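Local coordinates for CRISPR system Cmr subunit Cmr6 (Pyrococcus furiosus, PDB 4W8V), which forms, with Cmr1, the cap of the RNA-binding type III-B Cmr complex, a CRISPR ribonucleoprotein that targets invading nucleic acids, at residues E161-P167 against D188-F194; K18-R24 against Y239-Y245; V58-T63 against L221-A225. All coordinates share one frame; numbering follows the deposited sequence.

Contact 1: E161-P167 against D188-F194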
# COMPACT_ATOMS: atom_id res chain seq x y z
N GLU A 161 5.25 15.04 16.06
CA GLU A 161 6.58 14.77 16.57
C GLU A 161 7.57 14.62 15.42
O GLU A 161 7.28 13.97 14.41
CB GLU A 161 6.60 13.51 17.45
CG GLU A 161 5.79 13.61 18.73
CD GLU A 161 6.37 14.59 19.74
OE1 GLU A 161 7.61 14.73 19.79
OE2 GLU A 161 5.59 15.23 20.47
N LEU A 162 8.74 15.24 15.58
CA LEU A 162 9.82 15.15 14.59
C LEU A 162 10.97 14.27 15.07
O LEU A 162 11.58 14.56 16.09
CB LEU A 162 10.36 16.55 14.28
CG LEU A 162 11.51 16.51 13.27
CD1 LEU A 162 10.99 16.11 11.90
CD2 LEU A 162 12.22 17.85 13.23
N ASP A 163 11.27 13.21 14.32
CA ASP A 163 12.40 12.35 14.65
C ASP A 163 13.28 12.09 13.44
O ASP A 163 12.88 12.26 12.30
CB ASP A 163 11.91 11.02 15.22
CG ASP A 163 11.41 11.15 16.64
OD1 ASP A 163 12.25 11.04 17.57
OD2 ASP A 163 10.19 11.38 16.83
N ILE A 164 14.51 11.66 13.69
CA ILE A 164 15.40 11.36 12.59
C ILE A 164 15.71 9.88 12.55
O ILE A 164 16.06 9.27 13.54
CB ILE A 164 16.66 12.22 12.71
CG1 ILE A 164 16.26 13.68 12.44
CG2 ILE A 164 17.71 11.78 11.71
CD1 ILE A 164 17.18 14.67 13.04
N MET A 165 15.49 9.28 11.38
CA MET A 165 15.81 7.87 11.16
C MET A 165 16.54 7.72 9.84
O MET A 165 16.53 8.63 9.00
CB MET A 165 14.55 7.00 11.17
CG MET A 165 13.83 6.95 12.53
SD MET A 165 12.47 5.78 12.62
CE MET A 165 11.30 6.47 11.45
N ASN A 166 17.19 6.57 9.68
CA ASN A 166 17.90 6.22 8.46
C ASN A 166 17.25 5.03 7.77
O ASN A 166 16.60 4.22 8.41
CB ASN A 166 19.37 5.91 8.76
CG ASN A 166 20.15 7.13 9.22
OD1 ASN A 166 19.70 7.89 10.07
ND2 ASN A 166 21.34 7.33 8.65
N PRO A 167 17.40 4.92 6.45
CA PRO A 167 16.84 3.79 5.72
C PRO A 167 17.76 2.57 5.68
O PRO A 167 18.96 2.70 5.51
CB PRO A 167 16.67 4.34 4.31
CG PRO A 167 17.82 5.29 4.19
CD PRO A 167 17.96 5.93 5.54
N ASP A 188 21.84 2.93 5.95
CA ASP A 188 22.66 3.78 5.13
C ASP A 188 22.89 5.09 5.89
O ASP A 188 22.08 5.43 6.75
CB ASP A 188 21.99 4.00 3.77
CG ASP A 188 21.83 2.71 3.00
OD1 ASP A 188 22.82 1.93 2.91
OD2 ASP A 188 20.71 2.44 2.51
N PRO A 189 24.01 5.78 5.62
CA PRO A 189 24.38 7.03 6.30
C PRO A 189 23.66 8.26 5.75
O PRO A 189 24.27 9.24 5.34
CB PRO A 189 25.88 7.12 6.02
CG PRO A 189 26.02 6.53 4.68
CD PRO A 189 25.07 5.35 4.69
N ILE A 190 22.34 8.20 5.74
CA ILE A 190 21.58 9.36 5.30
C ILE A 190 20.44 9.58 6.28
O ILE A 190 19.53 8.76 6.38
CB ILE A 190 21.10 9.17 3.84
CG1 ILE A 190 20.05 10.21 3.46
CG2 ILE A 190 20.58 7.78 3.61
CD1 ILE A 190 19.61 10.06 2.03
N PRO A 191 20.54 10.66 7.08
CA PRO A 191 19.52 11.01 8.07
C PRO A 191 18.27 11.60 7.41
O PRO A 191 18.37 12.44 6.54
CB PRO A 191 20.23 12.05 8.93
CG PRO A 191 21.19 12.68 8.01
CD PRO A 191 21.70 11.56 7.16
N ILE A 192 17.11 11.15 7.84
CA ILE A 192 15.86 11.54 7.20
C ILE A 192 14.88 12.02 8.27
O ILE A 192 14.73 11.37 9.30
CB ILE A 192 15.24 10.34 6.41
CG1 ILE A 192 16.16 9.89 5.28
CG2 ILE A 192 13.91 10.70 5.85
CD1 ILE A 192 15.70 8.57 4.63
N PHE A 193 14.25 13.18 8.03
CA PHE A 193 13.21 13.68 8.91
C PHE A 193 11.94 12.87 8.81
O PHE A 193 11.48 12.57 7.73
CB PHE A 193 12.87 15.14 8.61
CG PHE A 193 13.95 16.11 8.98
CD1 PHE A 193 14.18 16.45 10.30
CD2 PHE A 193 14.70 16.72 7.99
CE1 PHE A 193 15.15 17.36 10.63
CE2 PHE A 193 15.68 17.62 8.31
CZ PHE A 193 15.90 17.95 9.63
N PHE A 194 11.38 12.52 9.96
CA PHE A 194 10.10 11.83 10.04
C PHE A 194 9.16 12.58 10.97
O PHE A 194 9.53 12.92 12.09
CB PHE A 194 10.28 10.40 10.55
CG PHE A 194 10.69 9.42 9.49
CD1 PHE A 194 9.75 8.68 8.81
CD2 PHE A 194 12.04 9.26 9.17
CE1 PHE A 194 10.14 7.78 7.83
CE2 PHE A 194 12.44 8.36 8.18
CZ PHE A 194 11.48 7.62 7.52
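Strand 161-165 runs antiparallel to strand 192-194, with the axes 4.7 Å apart at an angle of 150°. Asp163 with Phe194 and Met165 with Ile192 are hydrogen-bonded pairs. Ile164 with Phe193 is the non-hydrogen-bonded pair between them.

Met165 and Phe194 lie on the same face of the sheet, and their side chains cross at about a right angle. The Met165 chain bends at its last torsion (chi3 -65°), which brings the methyl over the ring. Met165 CE sits 3.6 Å from the Phe194 ring centroid, 11° off the normal, a CH-pi contact. The sulfur stands farther out above the same ring, so this is also a Met-aromatic pair. On the other face, Leu162 CD1 meets Phe193 CD1 at 3.6 Å, and Ile164 lies alongside Phe193 and Pro191.

Beyond the strands the pairing continues through loops. Asn166 ND2 donates to Asp188 O at 2.8 Å, nearly straight and in the amide plane. Asp188 N donates to Pro167 O at 2.9 Å. These two bonds close the base of the long loop 168-187, which has no helix or strand. Pro167 CD packs on Ile192 CD1 at 3.6 Å.

Strand 161-165 is an outer strand of a small three-stranded antiparallel sheet. Strand 192-197 is its centre, and strand 25-28 lies on the far side, where Val26 touches both Met165 and Phe194.

Contact 2: K18-R24 against Y239-Y245; sequences KFKTQSR and YGRLVEY
Phe19 lies with one ring face against Glu244, its partner in a non-hydrogen-bonded antiparallel pair. Glu244 CB stands 4.2 Å from the Phe19 ring centroid, 16° off the normal. The carboxylate of Glu244 is almost parallel to the ring, with 5° between the planes. Leu242 lies on the same face of the sheet: its CD2 meets Phe19 CB at 4.0 Å, and it lies beside Thr21.

Lys18 and Tyr245 cross obliquely. Tyr245 CG sits between the backbone N and the carbonyl carbon (chi1 73°), which swings the ring back across Lys18. Lys18 CB approaches Tyr245 CE1 at 3.6 Å. Lys20 and Val243 share the sheet face opposite Phe19. The bent end of Lys20 brings NZ to 3.8 Å from Val243 CG2.

Lys20 and Val243 exchange two backbone bonds. Tyr245 N to Lys18 O and Gln22 N to Arg241 O follow at either end. Gly240 N donates to Arg24 O, which also lies at the edge of the Tyr239 ring. Ser23 OG is hydrogen-bonded to Gly238 O and receives a weak bond from Arg241 N.

The pairing joins strand 13-21 to the C-terminal strand 242-244, outermost in the four-stranded antiparallel sheet of this RAMP-superfamily protein. Helix 212-228 packs on Phe19.

At the Lys18-Glu244 end the polar groups are well bonded. A water bridges Lys18 N, Glu244 OE2 and Tyr245 O. Glu153 takes Lys18 NZ, as a salt bridge, and the Tyr245 hydroxyl. Lys223 and the water each hold one oxygen of Glu244. This would probably favour its charged form and keep the carboxylate above the Phe19 ring plane, shifted beyond the rim.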
# COMPACT_ATOMS: atom_id res chain seq x y z
N LYS A 18 -13.26 8.38 3.17
CA LYS A 18 -12.58 9.13 4.21
C LYS A 18 -11.99 8.19 5.25
O LYS A 18 -12.69 7.34 5.78
CB LYS A 18 -13.52 10.12 4.88
CG LYS A 18 -14.00 11.24 3.98
CD LYS A 18 -14.78 12.25 4.80
CE LYS A 18 -15.45 13.30 3.94
NZ LYS A 18 -16.42 14.07 4.75
N PHE A 19 -10.70 8.35 5.54
CA PHE A 19 -9.99 7.45 6.44
C PHE A 19 -9.36 8.22 7.58
O PHE A 19 -8.88 9.33 7.38
CB PHE A 19 -8.93 6.66 5.68
CG PHE A 19 -9.50 5.65 4.70
CD1 PHE A 19 -10.19 6.07 3.57
CD2 PHE A 19 -9.33 4.29 4.92
CE1 PHE A 19 -10.71 5.16 2.67
CE2 PHE A 19 -9.86 3.36 4.03
CZ PHE A 19 -10.54 3.79 2.90
N LYS A 20 -9.38 7.65 8.78
CA LYS A 20 -8.68 8.26 9.90
C LYS A 20 -7.54 7.37 10.30
O LYS A 20 -7.61 6.16 10.08
CB LYS A 20 -9.61 8.50 11.09
CG LYS A 20 -10.28 7.25 11.62
CD LYS A 20 -11.29 7.58 12.70
CE LYS A 20 -12.08 6.35 13.13
NZ LYS A 20 -11.27 5.43 13.98
N THR A 21 -6.48 7.95 10.86
CA THR A 21 -5.34 7.19 11.37
C THR A 21 -5.76 6.41 12.62
O THR A 21 -6.04 7.01 13.65
CB THR A 21 -4.15 8.11 11.70
OG1 THR A 21 -4.62 9.26 12.42
CG2 THR A 21 -3.45 8.59 10.42
N GLN A 22 -5.84 5.08 12.52
CA GLN A 22 -6.25 4.28 13.67
C GLN A 22 -5.13 4.25 14.73
O GLN A 22 -5.40 4.31 15.93
CB GLN A 22 -6.63 2.86 13.26
CG GLN A 22 -7.19 2.03 14.43
CD GLN A 22 -7.21 0.53 14.17
OE1 GLN A 22 -6.23 -0.05 13.71
NE2 GLN A 22 -8.34 -0.10 14.47
N SER A 23 -3.89 4.15 14.26
CA SER A 23 -2.71 4.28 15.09
C SER A 23 -1.88 5.45 14.55
O SER A 23 -2.21 6.01 13.51
CB SER A 23 -1.89 2.97 15.10
OG SER A 23 -1.48 2.58 13.80
N ARG A 24 -0.81 5.82 15.24
CA ARG A 24 -0.00 6.93 14.77
C ARG A 24 0.65 6.63 13.44
O ARG A 24 1.04 5.49 13.13
CB ARG A 24 1.05 7.31 15.79
CG ARG A 24 0.51 7.95 17.01
CD ARG A 24 1.55 7.99 18.10
NE ARG A 24 0.89 8.18 19.38
CZ ARG A 24 0.83 9.34 20.02
NH1 ARG A 24 1.42 10.40 19.50
NH2 ARG A 24 0.19 9.42 21.17
N TYR A 239 2.31 0.87 13.50
CA TYR A 239 2.10 2.24 13.06
C TYR A 239 1.44 2.27 11.69
O TYR A 239 1.53 1.30 10.94
CB TYR A 239 3.42 2.99 13.03
CG TYR A 239 3.96 3.31 14.41
CD1 TYR A 239 3.39 4.32 15.17
CD2 TYR A 239 5.03 2.60 14.95
CE1 TYR A 239 3.86 4.63 16.43
CE2 TYR A 239 5.51 2.89 16.22
CZ TYR A 239 4.92 3.91 16.95
OH TYR A 239 5.38 4.20 18.21
N GLY A 240 0.76 3.37 11.38
CA GLY A 240 0.28 3.62 10.03
C GLY A 240 -0.97 2.91 9.55
O GLY A 240 -1.19 2.83 8.34
N ARG A 241 -1.80 2.40 10.45
CA ARG A 241 -3.05 1.79 10.04
C ARG A 241 -4.15 2.86 9.85
O ARG A 241 -4.34 3.71 10.71
CB ARG A 241 -3.53 0.76 11.08
CG ARG A 241 -2.61 -0.40 11.34
CD ARG A 241 -2.04 -0.98 10.05
NE ARG A 241 -1.43 -2.29 10.26
CZ ARG A 241 -0.16 -2.48 10.61
NH1 ARG A 241 0.30 -3.70 10.77
NH2 ARG A 241 0.65 -1.44 10.80
N LEU A 242 -4.88 2.80 8.74
CA LEU A 242 -6.00 3.73 8.52
C LEU A 242 -7.31 2.98 8.28
O LEU A 242 -7.32 1.94 7.61
CB LEU A 242 -5.72 4.67 7.33
CG LEU A 242 -4.72 5.80 7.56
CD1 LEU A 242 -3.32 5.42 7.11
CD2 LEU A 242 -5.17 7.10 6.86
N VAL A 243 -8.42 3.49 8.84
CA VAL A 243 -9.72 2.87 8.65
C VAL A 243 -10.79 3.88 8.20
O VAL A 243 -10.79 5.03 8.62
CB VAL A 243 -10.21 2.14 9.94
CG1 VAL A 243 -9.19 1.10 10.38
CG2 VAL A 243 -10.48 3.13 11.07
N GLU A 244 -11.68 3.44 7.30
CA GLU A 244 -12.77 4.27 6.80
C GLU A 244 -13.71 4.71 7.93
O GLU A 244 -13.89 3.98 8.89
CB GLU A 244 -13.56 3.52 5.72
CG GLU A 244 -14.34 4.40 4.75
CD GLU A 244 -14.91 3.62 3.57
OE1 GLU A 244 -14.77 2.37 3.56
OE2 GLU A 244 -15.49 4.24 2.65
N TYR A 245 -14.27 5.92 7.81
CA TYR A 245 -15.28 6.39 8.76
C TYR A 245 -16.41 7.13 8.06
O TYR A 245 -16.35 7.36 6.85
CB TYR A 245 -14.65 7.30 9.83
CG TYR A 245 -14.25 8.69 9.35
CD1 TYR A 245 -13.02 8.91 8.76
CD2 TYR A 245 -15.10 9.79 9.53
CE1 TYR A 245 -12.64 10.16 8.33
CE2 TYR A 245 -14.73 11.05 9.10
CZ TYR A 245 -13.49 11.23 8.50
OH TYR A 245 -13.08 12.47 8.06
O HOH W 1 -15.59 7.08 3.84

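Contact 3: V58-T63 against L221-A225; sequences VTRHLT and LVKLA
Leu62 and Thr59 make the close part of this helix-helix contact. The segments 58-63 and 221-225 cross at 90°, with axes 8.9 Å apart. Leu62 reaches across with CG anti to its own N (chi1 172°), and one branch does the touching. Its CD2 meets Leu224 CG at 3.7 Å and lies 4.0 Å from Ala225 CB. The small Ala225 side chain is consistent with the close approach at this point: the CA atoms of Thr59 and Ala225 are 5.5 Å apart. Thr59 points its two branches to different partners. CG2 rests on Leu221 CB at 3.6 Å, while OG1 faces Val222 CG2 at 3.5 Å and bonds back to Ile55 O in its own helix.

The margins are looser. Val58 CG1 reaches Ala225 CB only at 4.2 Å. Arg60 and Lys223 point away from the contact and are partly exposed. Thr63 touches with a single branch, CG2 on Leu221 CD1. No hydrogen bond links the two segments.

The crossing lies near the centre of the chain. Phe133 of helix 122-133 covers Thr59 and Thr63. Leu109 and Phe113 of helix 108-116 pack on Leu62 and Leu221, respectively. Val222 rests on Val205 and Val207 of strand 202-209, so helix 212-228 is packed between helix 52-68 and the four-stranded sheet.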
# COMPACT_ATOMS: atom_id res chain seq x y z
N VAL A 58 2.05 -0.93 -0.98
CA VAL A 58 1.47 -1.77 0.06
C VAL A 58 0.31 -2.64 -0.47
O VAL A 58 0.15 -3.77 -0.04
CB VAL A 58 1.00 -0.92 1.26
CG1 VAL A 58 -0.18 -0.01 0.86
CG2 VAL A 58 0.62 -1.81 2.44
N THR A 59 -0.47 -2.12 -1.43
CA THR A 59 -1.57 -2.89 -2.01
C THR A 59 -1.06 -3.98 -2.95
O THR A 59 -1.60 -5.07 -2.95
CB THR A 59 -2.56 -1.97 -2.78
OG1 THR A 59 -3.07 -0.97 -1.90
CG2 THR A 59 -3.74 -2.76 -3.30
N ARG A 60 -0.06 -3.67 -3.78
CA ARG A 60 0.73 -4.67 -4.50
C ARG A 60 1.19 -5.80 -3.57
O ARG A 60 1.01 -6.98 -3.84
CB ARG A 60 2.00 -4.05 -5.11
CG ARG A 60 1.93 -3.34 -6.43
CD ARG A 60 3.39 -3.09 -6.85
NE ARG A 60 3.57 -2.11 -7.91
CZ ARG A 60 3.62 -2.41 -9.20
NH1 ARG A 60 3.48 -3.66 -9.60
NH2 ARG A 60 3.79 -1.45 -10.10
N HIS A 61 1.84 -5.38 -2.49
CA HIS A 61 2.45 -6.29 -1.53
C HIS A 61 1.45 -7.26 -0.97
O HIS A 61 1.71 -8.46 -0.87
CB HIS A 61 3.09 -5.49 -0.39
CG HIS A 61 3.78 -6.33 0.64
ND1 HIS A 61 3.10 -6.97 1.65
CD2 HIS A 61 5.09 -6.60 0.84
CE1 HIS A 61 3.96 -7.62 2.42
NE2 HIS A 61 5.17 -7.41 1.95
N LEU A 62 0.29 -6.73 -0.61
CA LEU A 62 -0.82 -7.52 -0.12
C LEU A 62 -1.14 -8.66 -1.07
O LEU A 62 -1.27 -9.82 -0.65
CB LEU A 62 -2.06 -6.65 0.09
CG LEU A 62 -3.37 -7.34 0.43
CD1 LEU A 62 -3.26 -8.16 1.69
CD2 LEU A 62 -4.48 -6.30 0.57
N THR A 63 -1.23 -8.34 -2.36
CA THR A 63 -1.65 -9.33 -3.34
C THR A 63 -0.58 -10.37 -3.63
O THR A 63 -0.89 -11.49 -4.01
CB THR A 63 -2.08 -8.67 -4.67
OG1 THR A 63 -0.92 -8.21 -5.37
CG2 THR A 63 -3.01 -7.49 -4.41
N LEU A 221 -9.07 -3.43 -2.23
CA LEU A 221 -7.75 -3.89 -1.87
C LEU A 221 -7.03 -2.81 -1.06
O LEU A 221 -6.35 -3.11 -0.08
CB LEU A 221 -6.96 -4.28 -3.12
CG LEU A 221 -7.41 -5.59 -3.78
CD1 LEU A 221 -6.62 -5.85 -5.03
CD2 LEU A 221 -7.28 -6.76 -2.79
N VAL A 222 -7.20 -1.55 -1.44
CA VAL A 222 -6.52 -0.45 -0.76
C VAL A 222 -7.01 -0.32 0.68
O VAL A 222 -6.21 -0.15 1.61
CB VAL A 222 -6.73 0.86 -1.53
CG1 VAL A 222 -6.45 2.08 -0.66
CG2 VAL A 222 -5.88 0.87 -2.79
N LYS A 223 -8.33 -0.43 0.85
CA LYS A 223 -8.96 -0.51 2.15
C LYS A 223 -8.31 -1.59 2.99
O LYS A 223 -7.90 -1.36 4.13
CB LYS A 223 -10.46 -0.82 2.02
CG LYS A 223 -11.41 0.35 2.20
CD LYS A 223 -12.87 -0.08 2.02
CE LYS A 223 -13.42 -0.76 3.27
NZ LYS A 223 -13.58 0.20 4.40
N LEU A 224 -8.30 -2.79 2.42
CA LEU A 224 -7.76 -3.96 3.08
C LEU A 224 -6.32 -3.70 3.51
O LEU A 224 -5.93 -3.97 4.64
CB LEU A 224 -7.86 -5.16 2.14
CG LEU A 224 -7.51 -6.57 2.61
CD1 LEU A 224 -8.18 -6.88 3.94
CD2 LEU A 224 -7.96 -7.53 1.53
N ALA A 225 -5.54 -3.13 2.61
CA ALA A 225 -4.11 -2.92 2.87
C ALA A 225 -3.85 -1.84 3.93
O ALA A 225 -2.91 -1.95 4.72
CB ALA A 225 -3.40 -2.59 1.54

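How the contacts relate
The chain is the C-terminal part of Cmr6 and comprises its RAMP-superfamily region. Contacts 2 and 3 join directly. Lys223, on the side of helix 212-228 away from helix 52-68, makes a salt bridge to Glu244, with NZ 2.6 Å from OE1. Lys223 CG also packs on Phe19 CZ at 3.6 Å. The centres of the two contacts are about 14 Å apart, joined through Lys223. Contact 1 is peripheral. Its centre is about 23 Å from that of contact 2 and 26 Å from that of contact 3, and it touches neither. Strand 25-28, which follows segment 18-24 directly, connects contact 2 to the small sheet of contact 1.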